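Local coordinates for protein UDP-glucose:anthocyanidin 3-O-glucosyltransferase (Clitoria ternatea, PDB 4REL) that belongs to the UDP-glycosyltransferase family of GT-B fold, in which two Rossmann-like domains face each other across a cleft, at residues A162-L167 with L173-V178; K310-R315 with G320-W325; V7-F12 with P19-L24. One frame throughout, in Å; residues are numbered along the deposited sequence.

In the fold
Each of the three contacts lies in a different part of the two-domain GT-B fold. Interaction 3 joins strand 6-10, an inner strand of the seven-stranded parallel sheet, to the helix after it; interaction 2 packs the short helix 312-315 on the strand that follows it, 320-323, at the edge of the six-stranded sheet; interaction 1 folds a loop between helices 148-157 and 191-197 back on itself. Their centres are 31 to 38 Å apart, and even the nearest pair, interactions 2 and 3, keep about 11 Å between nearest atoms. The side chain of V178 in interaction 1 is about 8 Å from the bound KMP, and that of P11 in interaction 3 about 11 Å.

Interaction 1: A162-L167 with L173-V178; sequences ATLDFL and LRVEDV
T163 and R174 face each other in a single antiparallel beta bridge, as a non-hydrogen-bonded pair flanked by two backbone hydrogen bonds. L164 N gives its hydrogen to L173 O at 2.8 Å, and V175 N reaches A162 O at 3.0 Å. Both acceptors are used twice, for the alpha hydrogen of R174 also points at A162 O (CA to O 3.2 Å) and that of T163 at L173 O (CA to O 3.3 Å). The chain thus doubles back in a short hairpin-like loop.

The apolar part gathers round L164. With CG beside its own backbone N (chi1 -55°), its two methyls divide the contact: CD1 lies between L173 CB and V178 CG2, 4.0 Å from each, while CD2 turns to V175 CG2. Farther along, L167 CD1 meets L173 CD1, the two side chains crossing at about a right angle.

Polar side chains also bond within 173-178. D177 OD2 accepts from the amide of R174, the residue just before the 3-10 segment 175-177, and is met from above the carboxylate plane. The R174 side chain runs out extended, and its NH1 forms a salt bridge to E176 OE2 at 3.0 Å, in the guanidinium plane.

Outside the loop, E176 pairs with K388 and D177 with R373 of helix 368-378, whose I370 also touches L173 and D177. On helix 148-157, K154 packs against L164, F166 and V175, and the loop is thereby held between these two helices.

Interaction 2: K310-R315 with G320-W325; sequences KGFVER and GKVVSW
V322 CG2 is the methyl on which this contact turns. It lies 4.0 Å from F312 CE2, the ring approaching it obliquely, and 4.3 Å from V313 CG2, so one branch of the strand valine touches two successive residues of the short helix 312-315. F312 reaches the strand because CG is anti to its backbone N (chi1 156°), which carries the ring toward the sheet although the CB itself is not aimed there. This is the packed part: the ring is buried, resting also on F296 and W298 of the neighbouring strand 296-299 and on A286 of helix 279-292.

The other side is loose. V313 is exposed, and past it the two backbones are linked by water alone, one molecule donating to V313 O at 2.8 Å and only weakly to G320 O at 3.4 Å. The helix start is tied within its own segment instead. G311 is the N-cap, its O accepting from R315 N at 2.8 Å and lying over the centre of the R315 guanidinium face. R315 NH1 bonds K310 O on a lone pair in the carbonyl plane (3.0 Å), while R315 NE forms a salt bridge with E290.

No direct hydrogen bond crosses from helix to strand. Between these two elements only apolar contacts and the one water act, whereas strand 320-323 is hydrogen-bonded through its backbone to strand 296-299 of the same beta-alpha-beta unit.

Interaction 3: V7-F12 with P19-L24; sequences VAIFPF and PPLLNL
L21 sends one methyl, CD2, into the angle between I9 and P11, and this methyl makes nearly all of the contact. CD2 lies 3.5 Å from I9 CG2 and 3.5 Å from P11 CA, with P11 CB slightly farther at 3.9 Å. The I9 and L21 side chains cross obliquely, and L21 CG follows its methyl to 3.8 Å from I9 CG2. Two torsions help to set this up: the L21 CG is anti to its backbone N (chi1 -173°), which stretches the side chain out from the helix, and I9 CG2 is likewise anti to its own N, standing on the side of the strand that faces the helix. F10 points the other way, its ring packed against L93 and I97 of helix 89-104, but its carbonyl O stays 4.0 Å from L21 CD2.

Hydrogen bonds run within the two elements and to their neighbours, not between them. In the helix, N23 N binds P19 O at 2.8 Å and L24 N binds P20 O at 3.1 Å. In the strand, V7 and I9 pair with strand 36-42 and A8 with strand 110-114. Beyond the strand, F12 meets H17 and F116 edge-to-face, two residues of the KMP pocket.

Strand 6-10, helix 18-31 and strand 36-42 form a beta-alpha-beta unit. Strand 6-10 and helix 18-31 of this unit meet here through methyl and ring carbons, all buried, a fit that depends on shape rather than on polar pairing.

Interaction 1: A162-L167 with L173-V178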
ATOM      1  N   ALA A 162      -2.352 -25.228  -4.029  1.00 20.67           N
ATOM      2  CA  ALA A 162      -3.412 -25.643  -3.107  1.00 18.67           C
ATOM      3  C   ALA A 162      -4.057 -24.411  -2.503  1.00 13.81           C
ATOM      4  O   ALA A 162      -3.363 -23.451  -2.168  1.00 19.93           O
ATOM      5  CB  ALA A 162      -2.858 -26.525  -2.014  1.00 22.30           C
ATOM      6  N   THR A 163      -5.376 -24.452  -2.334  1.00 15.83           N
ATOM      7  CA  THR A 163      -6.122 -23.281  -1.881  1.00 16.18           C
ATOM      8  C   THR A 163      -6.175 -23.206  -0.355  1.00 21.54           C
ATOM      9  O   THR A 163      -6.086 -24.234   0.328  1.00 19.75           O
ATOM     10  CB  THR A 163      -7.543 -23.262  -2.474  1.00 17.14           C
ATOM     11  OG1 THR A 163      -8.172 -24.531  -2.267  1.00 18.13           O
ATOM     12  CG2 THR A 163      -7.483 -23.002  -3.973  1.00 15.21           C
ATOM     13  N   LEU A 164      -6.297 -21.986   0.171  1.00 12.44           N
ATOM     14  CA  LEU A 164      -6.302 -21.758   1.611  1.00 14.76           C
ATOM     15  C   LEU A 164      -7.745 -21.708   2.106  1.00 14.34           C
ATOM     16  O   LEU A 164      -8.211 -20.688   2.625  1.00 12.78           O
ATOM     17  CB  LEU A 164      -5.573 -20.449   1.955  1.00 11.41           C
ATOM     18  CG  LEU A 164      -4.139 -20.314   1.430  1.00 13.88           C
ATOM     19  CD1 LEU A 164      -3.475 -19.044   1.951  1.00 14.76           C
ATOM     20  CD2 LEU A 164      -3.306 -21.529   1.801  1.00 11.89           C
ATOM     21  N   ASP A 165      -8.450 -22.823   1.954  1.00 14.64           N
ATOM     22  CA  ASP A 165      -9.882 -22.851   2.225  1.00 14.84           C
ATOM     23  C   ASP A 165     -10.224 -22.521   3.673  1.00 14.58           C
ATOM     24  O   ASP A 165     -11.340 -22.091   3.963  1.00 17.35           O
ATOM     25  CB  ASP A 165     -10.474 -24.202   1.831  1.00 17.93           C
ATOM     26  CG  ASP A 165     -10.356 -24.473   0.345  1.00 21.99           C
ATOM     27  OD1 ASP A 165      -9.286 -24.964  -0.081  1.00 18.62           O
ATOM     28  OD2 ASP A 165     -11.332 -24.197  -0.392  1.00 18.17           O
ATOM     29  N   PHE A 166      -9.251 -22.678   4.569  1.00 13.84           N
ATOM     30  CA  PHE A 166      -9.487 -22.409   5.993  1.00 18.51           C
ATOM     31  C   PHE A 166      -9.635 -20.925   6.337  1.00 18.58           C
ATOM     32  O   PHE A 166      -9.954 -20.579   7.477  1.00 16.51           O
ATOM     33  CB  PHE A 166      -8.397 -23.049   6.866  1.00 19.03           C
ATOM     34  CG  PHE A 166      -6.990 -22.732   6.429  1.00 18.20           C
ATOM     35  CD1 PHE A 166      -6.390 -21.530   6.782  1.00 20.07           C
ATOM     36  CD2 PHE A 166      -6.258 -23.652   5.704  1.00 18.94           C
ATOM     37  CE1 PHE A 166      -5.093 -21.244   6.387  1.00 19.20           C
ATOM     38  CE2 PHE A 166      -4.952 -23.376   5.308  1.00 19.99           C
ATOM     39  CZ  PHE A 166      -4.373 -22.167   5.651  1.00 20.25           C
ATOM     40  N   LEU A 167      -9.383 -20.051   5.363  1.00 14.38           N
ATOM     41  CA  LEU A 167      -9.568 -18.612   5.552  1.00 11.78           C
ATOM     42  C   LEU A 167     -10.929 -18.223   5.005  1.00 13.50           C
ATOM     43  O   LEU A 167     -11.134 -18.236   3.789  1.00 13.26           O
ATOM     44  CB  LEU A 167      -8.486 -17.828   4.798  1.00 12.81           C
ATOM     45  CG  LEU A 167      -7.014 -18.131   5.080  1.00 13.70           C
ATOM     46  CD1 LEU A 167      -6.125 -17.345   4.119  1.00 10.78           C
ATOM     47  CD2 LEU A 167      -6.659 -17.807   6.536  1.00 14.03           C
ATOM     48  N   LEU A 173      -7.217 -17.769  -2.336  1.00 10.81           N
ATOM     49  CA  LEU A 173      -5.793 -17.611  -2.042  1.00  9.09           C
ATOM     50  C   LEU A 173      -5.112 -18.976  -2.066  1.00 13.21           C
ATOM     51  O   LEU A 173      -5.706 -19.985  -1.660  1.00 16.79           O
ATOM     52  CB  LEU A 173      -5.557 -16.941  -0.673  1.00 10.29           C
ATOM     53  CG  LEU A 173      -6.064 -15.513  -0.486  1.00 11.30           C
ATOM     54  CD1 LEU A 173      -5.610 -14.980   0.848  1.00 10.03           C
ATOM     55  CD2 LEU A 173      -5.505 -14.641  -1.601  1.00 12.97           C
ATOM     56  N   ARG A 174      -3.882 -19.007  -2.574  1.00 13.45           N
ATOM     57  CA  ARG A 174      -3.133 -20.252  -2.680  1.00 13.45           C
ATOM     58  C   ARG A 174      -1.834 -20.202  -1.897  1.00 13.02           C
ATOM     59  O   ARG A 174      -1.315 -19.131  -1.578  1.00 12.78           O
ATOM     60  CB  ARG A 174      -2.775 -20.541  -4.134  1.00 13.60           C
ATOM     61  CG  ARG A 174      -3.941 -20.618  -5.086  1.00 14.76           C
ATOM     62  CD  ARG A 174      -3.345 -20.746  -6.463  1.00 19.88           C
ATOM     63  NE  ARG A 174      -4.337 -20.849  -7.518  1.00 21.09           N
ATOM     64  CZ  ARG A 174      -4.016 -21.038  -8.795  1.00 31.73           C
ATOM     65  NH1 ARG A 174      -2.738 -21.138  -9.146  1.00 27.30           N
ATOM     66  NH2 ARG A 174      -4.967 -21.129  -9.713  1.00 36.70           N
ATOM     67  N   VAL A 175      -1.307 -21.387  -1.613  1.00 14.69           N
ATOM     68  CA  VAL A 175       0.002 -21.546  -1.009  1.00 13.03           C
ATOM     69  C   VAL A 175       1.056 -20.643  -1.661  1.00 14.03           C
ATOM     70  O   VAL A 175       1.817 -19.961  -0.970  1.00 15.83           O
ATOM     71  CB  VAL A 175       0.423 -23.027  -1.096  1.00 16.94           C
ATOM     72  CG1 VAL A 175       1.928 -23.179  -1.000  1.00 17.80           C
ATOM     73  CG2 VAL A 175      -0.275 -23.819  -0.013  1.00 16.81           C
ATOM     74  N   GLU A 176       1.071 -20.601  -2.990  1.00 11.96           N
ATOM     75  CA  GLU A 176       2.094 -19.834  -3.705  1.00 13.45           C
ATOM     76  C   GLU A 176       1.961 -18.314  -3.540  1.00 15.73           C
ATOM     77  O   GLU A 176       2.886 -17.561  -3.871  1.00 15.99           O
ATOM     78  CB  GLU A 176       2.092 -20.200  -5.190  1.00 16.17           C
ATOM     79  CG  GLU A 176       0.844 -19.765  -5.929  1.00 17.49           C
ATOM     80  CD  GLU A 176       0.816 -20.253  -7.363  1.00 25.93           C
ATOM     81  OE1 GLU A 176       1.714 -19.868  -8.139  1.00 23.78           O
ATOM     82  OE2 GLU A 176      -0.103 -21.026  -7.709  1.00 27.03           O
ATOM     83  N   ASP A 177       0.824 -17.860  -3.015  1.00 14.39           N
ATOM     84  CA  ASP A 177       0.601 -16.428  -2.822  1.00 13.88           C
ATOM     85  C   ASP A 177       1.121 -15.909  -1.480  1.00 15.27           C
ATOM     86  O   ASP A 177       1.264 -14.703  -1.297  1.00 12.45           O
ATOM     87  CB  ASP A 177      -0.893 -16.109  -2.923  1.00 13.81           C
ATOM     88  CG  ASP A 177      -1.516 -16.600  -4.218  1.00 12.63           C
ATOM     89  OD1 ASP A 177      -0.837 -16.555  -5.268  1.00 15.61           O
ATOM     90  OD2 ASP A 177      -2.697 -17.019  -4.184  1.00 12.97           O
ATOM     91  N   VAL A 178       1.379 -16.821  -0.545  1.00 14.80           N
ATOM     92  CA  VAL A 178       1.713 -16.456   0.836  1.00 15.05           C
ATOM     93  C   VAL A 178       3.033 -15.676   0.919  1.00 17.11           C
ATOM     94  O   VAL A 178       4.014 -16.056   0.278  1.00 19.82           O
ATOM     95  CB  VAL A 178       1.790 -17.724   1.706  1.00 16.17           C
ATOM     96  CG1 VAL A 178       2.260 -17.401   3.112  1.00 10.81           C
ATOM     97  CG2 VAL A 178       0.425 -18.420   1.740  1.00 20.23           C
TER

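Interaction 2: K310-R315 with G320-W325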
ATOM      1  N   LYS A 310      19.658  -2.265 -26.452  1.00 15.79           N
ATOM      2  CA  LYS A 310      20.188  -1.163 -27.243  1.00 19.26           C
ATOM      3  C   LYS A 310      19.173  -0.728 -28.305  1.00 15.13           C
ATOM      4  O   LYS A 310      18.638  -1.558 -29.041  1.00 17.75           O
ATOM      5  CB  LYS A 310      21.508  -1.556 -27.913  1.00 25.66           C
ATOM      6  CG  LYS A 310      22.106  -0.427 -28.734  1.00 39.18           C
ATOM      7  CD  LYS A 310      23.442  -0.793 -29.360  1.00 49.51           C
ATOM      8  CE  LYS A 310      24.061   0.430 -30.023  1.00 54.11           C
ATOM      9  NZ  LYS A 310      25.290   0.103 -30.791  1.00 57.18           N
ATOM     10  N   GLY A 311      18.891   0.574 -28.356  1.00 13.44           N
ATOM     11  CA  GLY A 311      17.975   1.113 -29.345  1.00 16.78           C
ATOM     12  C   GLY A 311      16.495   0.993 -29.018  1.00 15.48           C
ATOM     13  O   GLY A 311      15.654   1.509 -29.762  1.00 15.41           O
ATOM     14  N   PHE A 312      16.162   0.314 -27.924  1.00 14.13           N
ATOM     15  CA  PHE A 312      14.754   0.119 -27.577  1.00 12.44           C
ATOM     16  C   PHE A 312      14.007   1.442 -27.381  1.00 11.49           C
ATOM     17  O   PHE A 312      12.921   1.636 -27.931  1.00 13.93           O
ATOM     18  CB  PHE A 312      14.605  -0.775 -26.337  1.00  8.61           C
ATOM     19  CG  PHE A 312      13.303  -0.574 -25.597  1.00 11.25           C
ATOM     20  CD1 PHE A 312      12.113  -1.083 -26.102  1.00 13.20           C
ATOM     21  CD2 PHE A 312      13.277   0.119 -24.397  1.00 11.50           C
ATOM     22  CE1 PHE A 312      10.910  -0.888 -25.428  1.00 12.19           C
ATOM     23  CE2 PHE A 312      12.079   0.312 -23.714  1.00 12.49           C
ATOM     24  CZ  PHE A 312      10.900  -0.185 -24.232  1.00 12.00           C
ATOM     25  N   VAL A 313      14.564   2.347 -26.584  1.00  8.85           N
ATOM     26  CA  VAL A 313      13.868   3.602 -26.322  1.00 10.20           C
ATOM     27  C   VAL A 313      13.744   4.408 -27.607  1.00 13.11           C
ATOM     28  O   VAL A 313      12.692   4.972 -27.907  1.00 12.13           O
ATOM     29  CB  VAL A 313      14.581   4.455 -25.253  1.00 10.24           C
ATOM     30  CG1 VAL A 313      13.847   5.753 -25.052  1.00 12.76           C
ATOM     31  CG2 VAL A 313      14.652   3.700 -23.929  1.00 13.03           C
ATOM     32  N   GLU A 314      14.830   4.451 -28.370  1.00 13.02           N
ATOM     33  CA  GLU A 314      14.838   5.177 -29.632  1.00 15.20           C
ATOM     34  C   GLU A 314      13.825   4.611 -30.636  1.00 16.39           C
ATOM     35  O   GLU A 314      13.040   5.363 -31.223  1.00 18.30           O
ATOM     36  CB  GLU A 314      16.249   5.184 -30.235  1.00 19.59           C
ATOM     37  CG  GLU A 314      16.374   6.059 -31.461  1.00 26.59           C
ATOM     38  CD  GLU A 314      17.816   6.246 -31.903  1.00 30.96           C
ATOM     39  OE1 GLU A 314      18.733   5.919 -31.115  1.00 27.20           O
ATOM     40  OE2 GLU A 314      18.025   6.729 -33.037  1.00 33.48           O
ATOM     41  N   ARG A 315      13.825   3.295 -30.825  1.00 16.54           N
ATOM     42  CA  ARG A 315      12.905   2.677 -31.782  1.00 16.39           C
ATOM     43  C   ARG A 315      11.426   2.847 -31.395  1.00 17.58           C
ATOM     44  O   ARG A 315      10.562   2.941 -32.269  1.00 17.61           O
ATOM     45  CB  ARG A 315      13.229   1.192 -31.999  1.00 14.95           C
ATOM     46  CG  ARG A 315      14.526   0.918 -32.763  1.00 16.94           C
ATOM     47  CD  ARG A 315      14.664  -0.582 -33.044  1.00 15.82           C
ATOM     48  NE  ARG A 315      14.522  -1.369 -31.822  1.00 14.78           N
ATOM     49  CZ  ARG A 315      15.538  -1.750 -31.054  1.00 13.86           C
ATOM     50  NH1 ARG A 315      16.786  -1.431 -31.385  1.00 17.16           N
ATOM     51  NH2 ARG A 315      15.310  -2.450 -29.953  1.00 14.36           N
ATOM     52  N   GLY A 320       5.838   5.367 -27.473  1.00 13.56           N
ATOM     53  CA  GLY A 320       5.997   5.060 -26.067  1.00 12.29           C
ATOM     54  C   GLY A 320       6.807   6.111 -25.357  1.00 13.63           C
ATOM     55  O   GLY A 320       7.549   6.861 -25.986  1.00 15.26           O
ATOM     56  N   LYS A 321       6.648   6.173 -24.040  1.00 11.66           N
ATOM     57  CA  LYS A 321       7.415   7.095 -23.217  1.00 15.84           C
ATOM     58  C   LYS A 321       8.050   6.283 -22.110  1.00 15.46           C
ATOM     59  O   LYS A 321       7.349   5.574 -21.386  1.00 17.60           O
ATOM     60  CB  LYS A 321       6.504   8.153 -22.580  1.00 16.66           C
ATOM     61  CG  LYS A 321       6.240   9.382 -23.440  1.00 25.02           C
ATOM     62  CD  LYS A 321       5.934  10.596 -22.569  1.00 28.82           C
ATOM     63  CE  LYS A 321       6.835  11.775 -22.932  1.00 35.43           C
ATOM     64  NZ  LYS A 321       6.301  12.589 -24.074  1.00 37.72           N
ATOM     65  N   VAL A 322       9.369   6.374 -21.987  1.00 11.81           N
ATOM     66  CA  VAL A 322      10.076   5.749 -20.878  1.00  9.08           C
ATOM     67  C   VAL A 322      10.618   6.888 -20.035  1.00 10.49           C
ATOM     68  O   VAL A 322      11.472   7.653 -20.493  1.00 12.88           O
ATOM     69  CB  VAL A 322      11.211   4.850 -21.387  1.00 11.04           C
ATOM     70  CG1 VAL A 322      11.994   4.259 -20.215  1.00 12.19           C
ATOM     71  CG2 VAL A 322      10.641   3.737 -22.278  1.00 11.88           C
ATOM     72  N   VAL A 323      10.090   7.033 -18.817  1.00  8.86           N
ATOM     73  CA  VAL A 323      10.379   8.209 -18.003  1.00 13.23           C
ATOM     74  C   VAL A 323      10.679   7.810 -16.566  1.00 13.80           C
ATOM     75  O   VAL A 323      10.340   6.709 -16.139  1.00 16.67           O
ATOM     76  CB  VAL A 323       9.207   9.204 -18.030  1.00 14.07           C
ATOM     77  CG1 VAL A 323       9.001   9.740 -19.445  1.00 17.67           C
ATOM     78  CG2 VAL A 323       7.950   8.538 -17.523  1.00 18.68           C
ATOM     79  N   SER A 324      11.321   8.706 -15.824  1.00 14.25           N
ATOM     80  CA  SER A 324      11.735   8.405 -14.460  1.00 19.74           C
ATOM     81  C   SER A 324      10.592   8.559 -13.466  1.00 22.06           C
ATOM     82  O   SER A 324      10.599   7.934 -12.406  1.00 25.33           O
ATOM     83  CB  SER A 324      12.904   9.310 -14.047  1.00 18.64           C
ATOM     84  OG  SER A 324      14.021   9.087 -14.884  1.00 23.50           O
ATOM     85  N   TRP A 325       9.614   9.389 -13.817  1.00 17.96           N
ATOM     86  CA  TRP A 325       8.496   9.693 -12.926  1.00 22.02           C
ATOM     87  C   TRP A 325       7.248  10.078 -13.716  1.00 25.51           C
ATOM     88  O   TRP A 325       7.345  10.718 -14.763  1.00 21.90           O
ATOM     89  CB  TRP A 325       8.887  10.840 -11.984  1.00 30.73           C
ATOM     90  CG  TRP A 325       7.741  11.395 -11.189  1.00 41.44           C
ATOM     91  CD1 TRP A 325       7.322  10.984  -9.955  1.00 44.87           C
ATOM     92  CD2 TRP A 325       6.868  12.468 -11.573  1.00 40.90           C
ATOM     93  NE1 TRP A 325       6.243  11.734  -9.549  1.00 44.81           N
ATOM     94  CE2 TRP A 325       5.943  12.649 -10.525  1.00 45.18           C
ATOM     95  CE3 TRP A 325       6.778  13.289 -12.704  1.00 42.39           C
ATOM     96  CZ2 TRP A 325       4.940  13.621 -10.576  1.00 41.61           C
ATOM     97  CZ3 TRP A 325       5.784  14.251 -12.752  1.00 38.05           C
ATOM     98  CH2 TRP A 325       4.878  14.409 -11.696  1.00 37.43           C
TER
HETATM   99  O   HOH W   1      10.585   5.305 -26.114  1.00 16.26           O

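Interaction 3: V7-F12 with P19-L24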
ATOM      1  N   VAL A   7      -3.628  13.312  20.169  1.00  8.44           N
ATOM      2  CA  VAL A   7      -3.374  12.045  19.507  1.00  7.10           C
ATOM      3  C   VAL A   7      -1.908  11.998  19.080  1.00  9.82           C
ATOM      4  O   VAL A   7      -1.407  12.922  18.426  1.00 10.84           O
ATOM      5  CB  VAL A   7      -4.275  11.900  18.267  1.00  7.42           C
ATOM      6  CG1 VAL A   7      -4.053  10.558  17.586  1.00  7.98           C
ATOM      7  CG2 VAL A   7      -5.730  12.052  18.670  1.00 10.74           C
ATOM      8  N   ALA A   8      -1.207  10.936  19.470  1.00  6.03           N
ATOM      9  CA  ALA A   8       0.154  10.735  18.994  1.00  7.19           C
ATOM     10  C   ALA A   8       0.082   9.725  17.876  1.00 10.08           C
ATOM     11  O   ALA A   8      -0.647   8.736  17.985  1.00  8.85           O
ATOM     12  CB  ALA A   8       1.047  10.227  20.108  1.00  8.56           C
ATOM     13  N   ILE A   9       0.841   9.967  16.806  1.00  6.80           N
ATOM     14  CA  ILE A   9       0.784   9.124  15.623  1.00  6.04           C
ATOM     15  C   ILE A   9       2.164   8.597  15.284  1.00  7.56           C
ATOM     16  O   ILE A   9       3.123   9.373  15.187  1.00  9.05           O
ATOM     17  CB  ILE A   9       0.217   9.898  14.414  1.00  7.06           C
ATOM     18  CG1 ILE A   9      -1.204  10.400  14.722  1.00 11.00           C
ATOM     19  CG2 ILE A   9       0.189   9.005  13.172  1.00  9.10           C
ATOM     20  CD1 ILE A   9      -1.267  11.885  15.046  1.00 11.47           C
ATOM     21  N   PHE A  10       2.257   7.276  15.116  1.00  7.30           N
ATOM     22  CA  PHE A  10       3.517   6.617  14.734  1.00  5.90           C
ATOM     23  C   PHE A  10       3.395   5.928  13.385  1.00  8.48           C
ATOM     24  O   PHE A  10       2.886   4.811  13.314  1.00  8.50           O
ATOM     25  CB  PHE A  10       3.926   5.559  15.779  1.00  8.67           C
ATOM     26  CG  PHE A  10       4.183   6.122  17.161  1.00  8.50           C
ATOM     27  CD1 PHE A  10       5.410   6.691  17.480  1.00  9.54           C
ATOM     28  CD2 PHE A  10       3.197   6.054  18.140  1.00 10.88           C
ATOM     29  CE1 PHE A  10       5.649   7.206  18.754  1.00  9.23           C
ATOM     30  CE2 PHE A  10       3.422   6.560  19.417  1.00  9.15           C
ATOM     31  CZ  PHE A  10       4.658   7.136  19.725  1.00 10.40           C
ATOM     32  N   PRO A  11       3.879   6.575  12.311  1.00  9.16           N
ATOM     33  CA  PRO A  11       3.967   5.835  11.048  1.00  8.93           C
ATOM     34  C   PRO A  11       5.021   4.748  11.130  1.00  7.23           C
ATOM     35  O   PRO A  11       5.931   4.834  11.955  1.00  9.87           O
ATOM     36  CB  PRO A  11       4.455   6.896  10.059  1.00  9.10           C
ATOM     37  CG  PRO A  11       5.239   7.869  10.928  1.00 11.94           C
ATOM     38  CD  PRO A  11       4.420   7.939  12.192  1.00  9.98           C
ATOM     39  N   PHE A  12       4.893   3.738  10.277  1.00  5.80           N
ATOM     40  CA  PHE A  12       6.026   2.895   9.911  1.00  6.55           C
ATOM     41  C   PHE A  12       6.807   3.795   8.955  1.00  7.36           C
ATOM     42  O   PHE A  12       6.318   4.144   7.882  1.00 10.04           O
ATOM     43  CB  PHE A  12       5.510   1.631   9.220  1.00  8.05           C
ATOM     44  CG  PHE A  12       6.568   0.587   8.959  1.00  9.89           C
ATOM     45  CD1 PHE A  12       7.335   0.059   9.993  1.00 10.07           C
ATOM     46  CD2 PHE A  12       6.742   0.085   7.684  1.00 10.21           C
ATOM     47  CE1 PHE A  12       8.296  -0.936   9.733  1.00  9.42           C
ATOM     48  CE2 PHE A  12       7.696  -0.903   7.420  1.00 12.13           C
ATOM     49  CZ  PHE A  12       8.465  -1.413   8.444  1.00 10.74           C
ATOM     50  N   PRO A  19       2.506   8.372   3.115  1.00  9.67           N
ATOM     51  CA  PRO A  19       1.356   9.182   2.691  1.00 13.53           C
ATOM     52  C   PRO A  19      -0.035   8.709   3.190  1.00  9.76           C
ATOM     53  O   PRO A  19      -0.833   9.569   3.571  1.00 11.49           O
ATOM     54  CB  PRO A  19       1.444   9.147   1.158  1.00 14.59           C
ATOM     55  CG  PRO A  19       2.897   8.897   0.873  1.00 13.27           C
ATOM     56  CD  PRO A  19       3.345   7.963   1.968  1.00 11.19           C
ATOM     57  N   PRO A  20      -0.326   7.387   3.201  1.00  9.64           N
ATOM     58  CA  PRO A  20      -1.675   7.021   3.661  1.00  9.83           C
ATOM     59  C   PRO A  20      -1.966   7.417   5.110  1.00  9.53           C
ATOM     60  O   PRO A  20      -3.112   7.769   5.425  1.00 11.27           O
ATOM     61  CB  PRO A  20      -1.697   5.489   3.535  1.00  9.31           C
ATOM     62  CG  PRO A  20      -0.626   5.164   2.547  1.00 17.45           C
ATOM     63  CD  PRO A  20       0.428   6.213   2.708  1.00 12.51           C
ATOM     64  N   LEU A  21      -0.963   7.380   5.983  1.00  8.09           N
ATOM     65  CA  LEU A  21      -1.221   7.741   7.373  1.00  9.19           C
ATOM     66  C   LEU A  21      -1.333   9.258   7.519  1.00  7.90           C
ATOM     67  O   LEU A  21      -2.167   9.747   8.283  1.00  8.33           O
ATOM     68  CB  LEU A  21      -0.159   7.157   8.307  1.00  7.07           C
ATOM     69  CG  LEU A  21      -0.452   7.346   9.800  1.00  6.76           C
ATOM     70  CD1 LEU A  21      -1.844   6.843  10.154  1.00  5.78           C
ATOM     71  CD2 LEU A  21       0.611   6.616  10.603  1.00  9.43           C
ATOM     72  N   LEU A  22      -0.501  10.011   6.798  1.00  9.42           N
ATOM     73  CA  LEU A  22      -0.645  11.471   6.834  1.00 11.39           C
ATOM     74  C   LEU A  22      -2.004  11.860   6.293  1.00 10.18           C
ATOM     75  O   LEU A  22      -2.652  12.775   6.808  1.00 11.19           O
ATOM     76  CB  LEU A  22       0.447  12.173   6.025  1.00  9.65           C
ATOM     77  CG  LEU A  22       0.293  13.690   5.928  1.00 10.18           C
ATOM     78  CD1 LEU A  22       0.322  14.292   7.306  1.00 12.52           C
ATOM     79  CD2 LEU A  22       1.427  14.251   5.073  1.00 17.23           C
ATOM     80  N   ASN A  23      -2.437  11.155   5.256  1.00 10.21           N
ATOM     81  CA  ASN A  23      -3.746  11.391   4.658  1.00 10.56           C
ATOM     82  C   ASN A  23      -4.842  11.263   5.711  1.00  9.60           C
ATOM     83  O   ASN A  23      -5.709  12.130   5.838  1.00  8.90           O
ATOM     84  CB  ASN A  23      -3.973  10.383   3.537  1.00 11.31           C
ATOM     85  CG  ASN A  23      -5.161  10.726   2.668  1.00 16.45           C
ATOM     86  OD1 ASN A  23      -5.416  11.897   2.359  1.00 18.05           O
ATOM     87  ND2 ASN A  23      -5.891   9.695   2.245  1.00 18.82           N
ATOM     88  N   LEU A  24      -4.798  10.183   6.480  1.00  8.19           N
ATOM     89  CA  LEU A  24      -5.799   9.975   7.527  1.00  9.81           C
ATOM     90  C   LEU A  24      -5.724  11.054   8.609  1.00 11.09           C
ATOM     91  O   LEU A  24      -6.747  11.609   9.028  1.00  9.60           O
ATOM     92  CB  LEU A  24      -5.637   8.589   8.153  1.00 10.06           C
ATOM     93  CG  LEU A  24      -6.556   8.302   9.351  1.00  9.14           C
ATOM     94  CD1 LEU A  24      -8.018   8.269   8.929  1.00 11.11           C
ATOM     95  CD2 LEU A  24      -6.164   6.975  10.008  1.00  7.80           C
TER